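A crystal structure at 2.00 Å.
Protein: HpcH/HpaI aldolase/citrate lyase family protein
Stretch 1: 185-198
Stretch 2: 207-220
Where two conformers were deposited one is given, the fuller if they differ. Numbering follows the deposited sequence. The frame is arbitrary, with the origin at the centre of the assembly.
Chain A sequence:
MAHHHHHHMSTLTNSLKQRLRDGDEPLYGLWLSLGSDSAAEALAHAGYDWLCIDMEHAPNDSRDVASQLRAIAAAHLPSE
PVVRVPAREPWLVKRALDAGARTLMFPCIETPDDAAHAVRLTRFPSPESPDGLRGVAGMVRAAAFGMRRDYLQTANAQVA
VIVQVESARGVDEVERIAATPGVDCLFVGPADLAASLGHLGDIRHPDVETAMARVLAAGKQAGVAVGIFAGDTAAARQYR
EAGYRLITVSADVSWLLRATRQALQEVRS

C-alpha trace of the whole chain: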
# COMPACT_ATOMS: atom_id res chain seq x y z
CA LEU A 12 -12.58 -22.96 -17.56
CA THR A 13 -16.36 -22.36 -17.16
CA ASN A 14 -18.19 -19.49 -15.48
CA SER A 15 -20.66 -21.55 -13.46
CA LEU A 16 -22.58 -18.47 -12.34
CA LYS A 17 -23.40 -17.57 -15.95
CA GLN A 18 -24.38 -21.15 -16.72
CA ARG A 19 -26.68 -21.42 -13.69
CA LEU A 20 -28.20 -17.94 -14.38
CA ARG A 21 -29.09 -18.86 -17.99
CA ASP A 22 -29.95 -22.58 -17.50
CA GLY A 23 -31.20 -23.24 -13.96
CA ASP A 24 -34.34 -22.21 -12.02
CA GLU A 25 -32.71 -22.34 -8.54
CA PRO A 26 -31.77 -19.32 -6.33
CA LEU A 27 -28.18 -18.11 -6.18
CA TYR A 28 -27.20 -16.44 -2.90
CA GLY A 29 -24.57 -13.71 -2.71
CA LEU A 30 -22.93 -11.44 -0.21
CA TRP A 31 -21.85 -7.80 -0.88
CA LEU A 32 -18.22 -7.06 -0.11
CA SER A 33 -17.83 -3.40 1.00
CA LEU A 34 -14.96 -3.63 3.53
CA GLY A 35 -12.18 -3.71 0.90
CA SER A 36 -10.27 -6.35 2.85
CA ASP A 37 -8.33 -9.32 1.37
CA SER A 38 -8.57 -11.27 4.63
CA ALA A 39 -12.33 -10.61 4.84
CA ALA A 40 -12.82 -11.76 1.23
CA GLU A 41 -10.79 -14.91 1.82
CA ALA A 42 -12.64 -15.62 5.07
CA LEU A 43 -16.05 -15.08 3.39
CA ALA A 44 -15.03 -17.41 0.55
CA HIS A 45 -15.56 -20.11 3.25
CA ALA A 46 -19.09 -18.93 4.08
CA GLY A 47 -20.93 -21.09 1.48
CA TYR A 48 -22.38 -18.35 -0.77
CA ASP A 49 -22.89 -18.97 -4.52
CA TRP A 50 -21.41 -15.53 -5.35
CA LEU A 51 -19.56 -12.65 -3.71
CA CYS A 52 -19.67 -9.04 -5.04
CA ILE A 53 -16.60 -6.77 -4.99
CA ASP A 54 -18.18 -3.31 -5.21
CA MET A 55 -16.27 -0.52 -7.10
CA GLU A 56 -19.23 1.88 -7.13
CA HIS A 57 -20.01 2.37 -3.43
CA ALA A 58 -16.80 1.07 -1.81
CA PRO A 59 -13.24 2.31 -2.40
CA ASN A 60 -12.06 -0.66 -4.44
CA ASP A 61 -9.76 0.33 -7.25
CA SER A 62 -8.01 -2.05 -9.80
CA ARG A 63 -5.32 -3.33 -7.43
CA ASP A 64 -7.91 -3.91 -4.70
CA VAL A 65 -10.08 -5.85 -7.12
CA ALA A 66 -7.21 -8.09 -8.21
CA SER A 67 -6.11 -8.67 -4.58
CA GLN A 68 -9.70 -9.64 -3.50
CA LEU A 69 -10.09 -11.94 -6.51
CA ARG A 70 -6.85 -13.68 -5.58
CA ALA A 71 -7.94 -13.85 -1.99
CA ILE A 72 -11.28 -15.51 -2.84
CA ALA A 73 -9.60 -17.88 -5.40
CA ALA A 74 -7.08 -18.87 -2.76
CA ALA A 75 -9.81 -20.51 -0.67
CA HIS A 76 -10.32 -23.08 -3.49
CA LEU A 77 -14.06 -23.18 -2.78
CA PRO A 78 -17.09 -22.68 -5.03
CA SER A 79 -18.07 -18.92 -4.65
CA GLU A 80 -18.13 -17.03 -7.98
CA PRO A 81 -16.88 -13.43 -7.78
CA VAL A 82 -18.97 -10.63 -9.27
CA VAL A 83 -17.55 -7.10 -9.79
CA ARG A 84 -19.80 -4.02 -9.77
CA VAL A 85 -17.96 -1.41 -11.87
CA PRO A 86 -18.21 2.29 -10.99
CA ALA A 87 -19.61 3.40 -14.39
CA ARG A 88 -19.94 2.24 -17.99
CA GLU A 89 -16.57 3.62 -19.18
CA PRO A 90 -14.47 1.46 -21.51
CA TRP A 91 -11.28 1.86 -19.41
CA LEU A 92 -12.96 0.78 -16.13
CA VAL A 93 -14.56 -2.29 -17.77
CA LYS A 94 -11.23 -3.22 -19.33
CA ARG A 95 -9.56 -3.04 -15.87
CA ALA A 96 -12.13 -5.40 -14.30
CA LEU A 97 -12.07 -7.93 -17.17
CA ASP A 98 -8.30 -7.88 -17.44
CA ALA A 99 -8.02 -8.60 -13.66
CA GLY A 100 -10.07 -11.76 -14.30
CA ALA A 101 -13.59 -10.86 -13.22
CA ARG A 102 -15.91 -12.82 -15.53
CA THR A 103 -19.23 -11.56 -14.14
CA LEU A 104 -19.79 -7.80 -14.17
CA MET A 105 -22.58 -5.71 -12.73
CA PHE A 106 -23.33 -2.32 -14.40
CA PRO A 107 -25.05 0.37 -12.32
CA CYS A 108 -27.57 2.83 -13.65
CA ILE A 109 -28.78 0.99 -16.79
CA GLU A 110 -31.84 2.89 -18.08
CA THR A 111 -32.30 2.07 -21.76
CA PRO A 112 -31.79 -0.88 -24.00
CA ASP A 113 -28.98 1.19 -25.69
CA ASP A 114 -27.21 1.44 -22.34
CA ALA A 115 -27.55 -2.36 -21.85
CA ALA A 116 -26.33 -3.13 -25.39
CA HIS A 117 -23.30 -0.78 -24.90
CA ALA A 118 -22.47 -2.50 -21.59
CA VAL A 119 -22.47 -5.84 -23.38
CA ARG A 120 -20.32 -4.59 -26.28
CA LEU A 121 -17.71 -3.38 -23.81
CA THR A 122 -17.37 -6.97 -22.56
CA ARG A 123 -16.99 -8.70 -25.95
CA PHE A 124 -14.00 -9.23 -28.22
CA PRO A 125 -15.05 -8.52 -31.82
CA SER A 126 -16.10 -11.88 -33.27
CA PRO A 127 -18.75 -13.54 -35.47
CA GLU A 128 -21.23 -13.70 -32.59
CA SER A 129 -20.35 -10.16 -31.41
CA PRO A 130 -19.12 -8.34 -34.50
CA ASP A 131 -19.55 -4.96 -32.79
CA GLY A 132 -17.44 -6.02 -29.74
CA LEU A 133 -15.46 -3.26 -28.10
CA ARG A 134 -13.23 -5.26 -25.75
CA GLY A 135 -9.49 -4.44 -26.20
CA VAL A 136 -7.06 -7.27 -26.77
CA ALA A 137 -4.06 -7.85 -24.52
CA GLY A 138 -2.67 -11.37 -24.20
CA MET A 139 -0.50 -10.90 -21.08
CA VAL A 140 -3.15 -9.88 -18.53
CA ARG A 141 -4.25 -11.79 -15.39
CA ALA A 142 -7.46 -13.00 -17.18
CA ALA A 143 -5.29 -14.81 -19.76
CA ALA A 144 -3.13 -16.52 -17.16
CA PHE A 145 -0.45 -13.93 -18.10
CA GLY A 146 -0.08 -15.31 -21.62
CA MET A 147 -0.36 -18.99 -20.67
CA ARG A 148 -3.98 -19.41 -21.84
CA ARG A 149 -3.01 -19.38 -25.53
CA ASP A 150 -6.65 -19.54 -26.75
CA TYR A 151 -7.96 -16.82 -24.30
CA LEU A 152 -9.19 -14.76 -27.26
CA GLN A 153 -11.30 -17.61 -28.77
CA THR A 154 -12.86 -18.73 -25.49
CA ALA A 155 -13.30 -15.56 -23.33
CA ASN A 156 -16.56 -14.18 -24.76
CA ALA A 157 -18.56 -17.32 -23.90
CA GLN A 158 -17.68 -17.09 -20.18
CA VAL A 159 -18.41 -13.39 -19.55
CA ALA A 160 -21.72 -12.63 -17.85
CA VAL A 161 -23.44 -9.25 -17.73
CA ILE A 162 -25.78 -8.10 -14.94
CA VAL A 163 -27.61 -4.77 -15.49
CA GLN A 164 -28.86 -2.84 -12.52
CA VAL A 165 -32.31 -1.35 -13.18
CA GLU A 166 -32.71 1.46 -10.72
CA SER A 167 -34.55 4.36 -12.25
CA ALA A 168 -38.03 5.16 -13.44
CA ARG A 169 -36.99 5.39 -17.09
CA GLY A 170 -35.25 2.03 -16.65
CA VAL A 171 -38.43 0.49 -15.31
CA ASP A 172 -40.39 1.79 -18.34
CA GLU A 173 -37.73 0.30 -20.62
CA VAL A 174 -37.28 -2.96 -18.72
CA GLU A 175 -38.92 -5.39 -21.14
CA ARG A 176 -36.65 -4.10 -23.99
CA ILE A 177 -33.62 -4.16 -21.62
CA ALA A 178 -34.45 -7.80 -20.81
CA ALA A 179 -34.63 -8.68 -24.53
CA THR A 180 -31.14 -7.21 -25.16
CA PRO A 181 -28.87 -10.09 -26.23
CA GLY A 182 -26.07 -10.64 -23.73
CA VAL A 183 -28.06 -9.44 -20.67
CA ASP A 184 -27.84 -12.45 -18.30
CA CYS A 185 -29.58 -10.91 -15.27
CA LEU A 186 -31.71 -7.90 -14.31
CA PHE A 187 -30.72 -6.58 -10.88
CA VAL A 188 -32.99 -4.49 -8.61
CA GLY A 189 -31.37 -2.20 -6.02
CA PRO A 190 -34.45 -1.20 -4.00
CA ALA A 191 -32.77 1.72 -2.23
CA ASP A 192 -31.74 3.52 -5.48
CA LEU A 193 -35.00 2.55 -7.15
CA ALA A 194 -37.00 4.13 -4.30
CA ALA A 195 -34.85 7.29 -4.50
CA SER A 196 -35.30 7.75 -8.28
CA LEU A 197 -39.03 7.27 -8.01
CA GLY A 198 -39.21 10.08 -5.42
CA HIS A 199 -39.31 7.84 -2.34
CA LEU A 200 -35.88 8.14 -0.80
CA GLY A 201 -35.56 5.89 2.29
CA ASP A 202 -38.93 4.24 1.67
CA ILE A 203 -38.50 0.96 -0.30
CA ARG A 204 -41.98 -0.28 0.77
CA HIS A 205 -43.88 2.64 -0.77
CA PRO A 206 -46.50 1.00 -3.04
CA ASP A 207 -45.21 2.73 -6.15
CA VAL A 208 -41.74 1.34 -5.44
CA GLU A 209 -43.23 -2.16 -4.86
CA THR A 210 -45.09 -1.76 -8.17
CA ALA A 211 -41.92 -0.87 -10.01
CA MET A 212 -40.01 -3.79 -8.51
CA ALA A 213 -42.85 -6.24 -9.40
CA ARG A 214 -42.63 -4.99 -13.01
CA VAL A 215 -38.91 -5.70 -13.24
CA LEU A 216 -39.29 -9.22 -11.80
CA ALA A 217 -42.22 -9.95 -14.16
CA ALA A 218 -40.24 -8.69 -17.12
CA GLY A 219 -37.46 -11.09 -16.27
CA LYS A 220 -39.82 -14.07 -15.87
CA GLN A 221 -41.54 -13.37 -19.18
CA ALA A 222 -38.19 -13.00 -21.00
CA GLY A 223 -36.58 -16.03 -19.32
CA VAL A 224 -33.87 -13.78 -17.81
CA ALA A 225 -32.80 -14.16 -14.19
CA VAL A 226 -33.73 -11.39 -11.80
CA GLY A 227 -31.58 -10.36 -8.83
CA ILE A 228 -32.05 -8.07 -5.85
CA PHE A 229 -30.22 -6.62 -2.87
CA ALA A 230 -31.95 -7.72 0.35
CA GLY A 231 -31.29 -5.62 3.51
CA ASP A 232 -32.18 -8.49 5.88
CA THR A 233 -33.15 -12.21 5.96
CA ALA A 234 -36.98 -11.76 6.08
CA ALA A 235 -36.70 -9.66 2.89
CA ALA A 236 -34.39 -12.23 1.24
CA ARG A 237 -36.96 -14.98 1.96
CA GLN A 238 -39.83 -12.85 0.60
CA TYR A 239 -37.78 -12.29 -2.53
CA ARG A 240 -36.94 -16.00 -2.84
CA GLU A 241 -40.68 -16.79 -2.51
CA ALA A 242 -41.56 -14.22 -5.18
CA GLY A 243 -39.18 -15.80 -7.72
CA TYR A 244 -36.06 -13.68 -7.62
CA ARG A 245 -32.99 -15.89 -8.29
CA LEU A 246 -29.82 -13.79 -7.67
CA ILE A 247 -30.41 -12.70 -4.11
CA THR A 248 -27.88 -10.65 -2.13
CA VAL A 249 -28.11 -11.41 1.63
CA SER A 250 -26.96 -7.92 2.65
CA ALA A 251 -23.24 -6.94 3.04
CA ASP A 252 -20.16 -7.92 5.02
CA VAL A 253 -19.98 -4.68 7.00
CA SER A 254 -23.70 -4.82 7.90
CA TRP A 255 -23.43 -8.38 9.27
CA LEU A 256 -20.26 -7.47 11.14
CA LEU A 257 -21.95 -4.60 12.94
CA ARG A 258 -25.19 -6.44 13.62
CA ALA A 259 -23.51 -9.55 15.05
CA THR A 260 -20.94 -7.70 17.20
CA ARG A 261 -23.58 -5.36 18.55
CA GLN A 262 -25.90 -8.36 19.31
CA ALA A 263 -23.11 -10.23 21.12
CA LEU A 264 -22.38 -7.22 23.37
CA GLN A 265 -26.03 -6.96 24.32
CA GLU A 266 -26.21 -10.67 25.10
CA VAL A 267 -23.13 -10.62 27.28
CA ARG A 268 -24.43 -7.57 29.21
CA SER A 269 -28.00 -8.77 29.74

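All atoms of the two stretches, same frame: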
# COMPACT_ATOMS: atom_id res chain seq x y z
N CYS A 185 -28.83 -11.08 -16.49
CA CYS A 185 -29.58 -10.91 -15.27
C CYS A 185 -30.03 -9.47 -15.13
O CYS A 185 -29.25 -8.58 -15.41
CB CYS A 185 -28.66 -11.22 -14.08
SG CYS A 185 -29.50 -11.16 -12.47
N LEU A 186 -31.25 -9.25 -14.63
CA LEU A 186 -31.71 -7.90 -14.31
C LEU A 186 -31.56 -7.76 -12.82
O LEU A 186 -32.07 -8.61 -12.09
CB LEU A 186 -33.18 -7.70 -14.67
CG LEU A 186 -33.61 -7.96 -16.10
CD1 LEU A 186 -35.14 -7.97 -16.22
CD2 LEU A 186 -32.97 -6.95 -17.02
N PHE A 187 -30.91 -6.70 -12.33
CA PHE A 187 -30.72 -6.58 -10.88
C PHE A 187 -31.45 -5.36 -10.31
O PHE A 187 -31.26 -4.26 -10.77
CB PHE A 187 -29.22 -6.53 -10.59
CG PHE A 187 -28.88 -6.61 -9.13
CD1 PHE A 187 -28.82 -5.47 -8.37
CD2 PHE A 187 -28.55 -7.81 -8.55
CE1 PHE A 187 -28.45 -5.52 -7.05
CE2 PHE A 187 -28.18 -7.88 -7.22
CZ PHE A 187 -28.11 -6.73 -6.48
N VAL A 188 -32.31 -5.59 -9.34
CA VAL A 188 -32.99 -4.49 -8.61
C VAL A 188 -32.25 -4.06 -7.34
O VAL A 188 -32.04 -4.87 -6.41
CB VAL A 188 -34.43 -4.94 -8.21
CG1 VAL A 188 -35.18 -3.82 -7.51
CG2 VAL A 188 -35.23 -5.39 -9.43
N GLY A 189 -31.83 -2.80 -7.28
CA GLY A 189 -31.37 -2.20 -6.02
C GLY A 189 -32.52 -1.40 -5.39
O GLY A 189 -32.82 -0.32 -5.86
N PRO A 190 -33.21 -1.93 -4.38
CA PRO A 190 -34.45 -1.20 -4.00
C PRO A 190 -34.21 0.20 -3.47
O PRO A 190 -35.01 1.10 -3.76
CB PRO A 190 -35.05 -2.07 -2.91
CG PRO A 190 -34.58 -3.43 -3.24
CD PRO A 190 -33.14 -3.23 -3.69
N ALA A 191 -33.12 0.38 -2.73
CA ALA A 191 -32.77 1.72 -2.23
C ALA A 191 -32.62 2.78 -3.33
O ALA A 191 -33.23 3.88 -3.23
CB ALA A 191 -31.52 1.67 -1.36
N ASP A 192 -31.83 2.52 -4.38
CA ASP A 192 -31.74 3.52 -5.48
C ASP A 192 -33.05 3.59 -6.25
O ASP A 192 -33.42 4.66 -6.75
CB ASP A 192 -30.61 3.23 -6.49
CG ASP A 192 -29.38 4.14 -6.32
OD1 ASP A 192 -29.50 5.39 -6.19
OD2 ASP A 192 -28.26 3.61 -6.38
N LEU A 193 -33.77 2.48 -6.37
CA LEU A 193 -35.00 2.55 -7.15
C LEU A 193 -35.98 3.48 -6.41
O LEU A 193 -36.55 4.38 -7.02
CB LEU A 193 -35.55 1.17 -7.43
CG LEU A 193 -36.76 1.08 -8.35
CD1 LEU A 193 -36.57 1.80 -9.68
CD2 LEU A 193 -37.09 -0.40 -8.59
N ALA A 194 -36.09 3.31 -5.09
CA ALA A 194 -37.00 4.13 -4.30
C ALA A 194 -36.60 5.61 -4.42
O ALA A 194 -37.46 6.48 -4.63
CB ALA A 194 -37.02 3.67 -2.85
N ALA A 195 -35.30 5.91 -4.35
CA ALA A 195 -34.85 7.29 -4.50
C ALA A 195 -35.23 7.88 -5.87
O ALA A 195 -35.74 9.00 -5.96
CB ALA A 195 -33.35 7.40 -4.27
N SER A 196 -34.98 7.17 -6.96
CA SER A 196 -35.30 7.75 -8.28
C SER A 196 -36.79 7.92 -8.51
O SER A 196 -37.22 8.80 -9.27
CB SER A 196 -34.70 6.98 -9.44
OG SER A 196 -35.35 7.39 -10.64
N LEU A 197 -37.61 7.12 -7.84
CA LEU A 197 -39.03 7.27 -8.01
C LEU A 197 -39.61 8.32 -7.05
O LEU A 197 -40.82 8.49 -7.02
CB LEU A 197 -39.77 5.93 -7.82
CG LEU A 197 -39.30 4.76 -8.69
CD1 LEU A 197 -39.91 3.44 -8.25
CD2 LEU A 197 -39.65 4.99 -10.16
N GLY A 198 -38.76 8.99 -6.27
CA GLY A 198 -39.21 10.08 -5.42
C GLY A 198 -39.51 9.65 -4.01
O GLY A 198 -40.20 10.35 -3.29
N ASP A 207 -45.66 2.44 -4.82
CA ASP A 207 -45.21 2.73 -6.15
C ASP A 207 -43.85 2.09 -6.39
O ASP A 207 -43.58 1.65 -7.48
CB ASP A 207 -45.14 4.22 -6.37
CG ASP A 207 -46.51 4.85 -6.43
OD1 ASP A 207 -47.52 4.12 -6.55
OD2 ASP A 207 -46.56 6.08 -6.39
N VAL A 208 -43.03 2.04 -5.35
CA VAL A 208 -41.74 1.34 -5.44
C VAL A 208 -41.96 -0.16 -5.55
O VAL A 208 -41.29 -0.83 -6.37
CB VAL A 208 -40.82 1.63 -4.25
CG1 VAL A 208 -39.53 0.84 -4.40
CG2 VAL A 208 -40.51 3.11 -4.14
N GLU A 209 -42.90 -0.70 -4.77
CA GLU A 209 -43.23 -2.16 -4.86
C GLU A 209 -43.78 -2.50 -6.23
O GLU A 209 -43.43 -3.53 -6.79
CB GLU A 209 -44.14 -2.64 -3.70
CG GLU A 209 -43.38 -2.59 -2.37
CD GLU A 209 -44.06 -3.27 -1.18
OE1 GLU A 209 -45.30 -3.37 -1.12
OE2 GLU A 209 -43.33 -3.67 -0.25
N THR A 210 -44.58 -1.60 -6.82
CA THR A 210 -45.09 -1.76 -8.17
C THR A 210 -43.99 -1.78 -9.24
O THR A 210 -44.02 -2.62 -10.16
CB THR A 210 -46.12 -0.66 -8.53
OG1 THR A 210 -47.23 -0.74 -7.64
CG2 THR A 210 -46.62 -0.81 -9.94
N ALA A 211 -43.01 -0.88 -9.10
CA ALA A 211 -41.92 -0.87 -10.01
C ALA A 211 -41.11 -2.17 -9.90
O ALA A 211 -40.78 -2.78 -10.93
CB ALA A 211 -41.04 0.34 -9.78
N MET A 212 -40.80 -2.59 -8.69
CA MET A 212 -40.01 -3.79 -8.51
C MET A 212 -40.72 -5.01 -9.13
O MET A 212 -40.09 -5.80 -9.83
CB MET A 212 -39.70 -4.02 -7.04
CG MET A 212 -38.87 -2.91 -6.38
SD MET A 212 -38.82 -3.08 -4.59
CE MET A 212 -38.05 -4.66 -4.44
N ALA A 213 -42.02 -5.16 -8.86
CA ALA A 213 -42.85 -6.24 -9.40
C ALA A 213 -42.74 -6.26 -10.92
O ALA A 213 -42.60 -7.33 -11.52
CB ALA A 213 -44.31 -6.08 -8.92
N ARG A 214 -42.78 -5.07 -11.56
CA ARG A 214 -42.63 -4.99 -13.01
C ARG A 214 -41.32 -5.56 -13.50
O ARG A 214 -41.28 -6.27 -14.50
CB ARG A 214 -42.84 -3.56 -13.55
CG ARG A 214 -42.83 -3.52 -15.08
CD ARG A 214 -43.18 -2.15 -15.62
NE ARG A 214 -42.82 -1.99 -17.03
CZ ARG A 214 -42.97 -0.86 -17.72
NH1 ARG A 214 -43.47 0.22 -17.14
NH2 ARG A 214 -42.64 -0.83 -18.99
N VAL A 215 -40.23 -5.25 -12.81
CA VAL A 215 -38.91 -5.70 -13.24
C VAL A 215 -38.83 -7.23 -13.13
O VAL A 215 -38.38 -7.94 -14.05
CB VAL A 215 -37.80 -5.03 -12.36
CG1 VAL A 215 -36.45 -5.63 -12.69
CG2 VAL A 215 -37.76 -3.53 -12.59
N LEU A 216 -39.23 -7.76 -11.98
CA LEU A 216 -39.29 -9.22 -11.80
C LEU A 216 -40.13 -9.92 -12.88
O LEU A 216 -39.73 -10.97 -13.43
CB LEU A 216 -39.86 -9.54 -10.41
CG LEU A 216 -40.13 -11.01 -10.05
CD1 LEU A 216 -38.81 -11.77 -10.10
CD2 LEU A 216 -40.77 -11.15 -8.68
N ALA A 217 -41.30 -9.36 -13.18
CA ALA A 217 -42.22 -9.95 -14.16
C ALA A 217 -41.61 -9.89 -15.53
O ALA A 217 -41.73 -10.83 -16.33
CB ALA A 217 -43.56 -9.23 -14.14
N ALA A 218 -40.94 -8.78 -15.82
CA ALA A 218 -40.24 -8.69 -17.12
C ALA A 218 -39.21 -9.80 -17.30
O ALA A 218 -39.09 -10.41 -18.37
CB ALA A 218 -39.60 -7.33 -17.29
N GLY A 219 -38.44 -10.04 -16.25
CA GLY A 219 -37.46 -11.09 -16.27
C GLY A 219 -38.10 -12.44 -16.53
O GLY A 219 -37.64 -13.17 -17.40
N LYS A 220 -39.14 -12.78 -15.76
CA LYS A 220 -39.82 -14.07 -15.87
C LYS A 220 -40.36 -14.32 -17.26
O LYS A 220 -40.26 -15.43 -17.78
CB LYS A 220 -40.96 -14.20 -14.86
CG LYS A 220 -40.49 -14.33 -13.43
CD LYS A 220 -41.67 -14.53 -12.52
CE LYS A 220 -41.28 -14.68 -11.10
NZ LYS A 220 -42.48 -14.41 -10.24

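How is the backbone arranged? Stretch 1 runs as a strand through Val188, turns at Gly189 and continues as a short helix from Pro190 to Ser196; stretch 2 is helical throughout. The strand lies nearly antiparallel to the long helix, at 169° with axes 9.2 Å apart at closest approach, while the short helix crosses it at 122° with a closest approach of 9.7 Å. The chain changes direction around Gly189, and the one long helix packs against both elements: its later turns face the strand and its earlier turns face the short helix. Of the nearest CA pairs, Ala194 CA and Val208 CA are the closest, 5.6 Å apart.

Which side chains join the strand to the helix? Strand residues alternate, so Leu186 and Val188 point toward the helix while Phe187, between them, points away. Val188 makes the tightest of these contacts, its CG2 lying 3.5 Å from Val215 CG1, and its CG1 sits 4.0 Å from Met212 CG. Met212 and Val215 are three residues apart, close to one helical turn, so both can reach the same valine. Leu186 CB meets Val215 CG1 at 4.3 Å. Further along, Leu186 CD1 rests 3.9 Å from Gly219 CA.

What holds the two helices together? Met212 leaves its backbone sideways, but its end comes nearer, placing CE 3.9 Å from Pro190 CG, while Leu193 CD2 packs 3.8 Å from Met212 CG. The sulfur-containing chain thus touches both the strand and the start of the short helix. At the close approach, Ala194 CB lies 3.8 Å from Val208 CG2. Leu197 closes the far end: its CD1 is 3.6 Å from Ala211 CB and 4.2 Å from Val208 CG2.

Where are the hydrogen bonds? None crosses between the stretches; the 507 Å² of buried surface, both sides summed, is held by apolar packing. The polar backbone groups are instead engaged within each helix. Gly189, at the N-cap position, accepts through its O from Leu193 N at 3.0 Å. The short helix finishes in a Schellman motif, in which Gly198 N reaches back to Ala195 O at 3.0 Å; the backbone angles of Gly198, with positive phi, would jam a CB against the preceding carbonyl, which by itself calls for glycine.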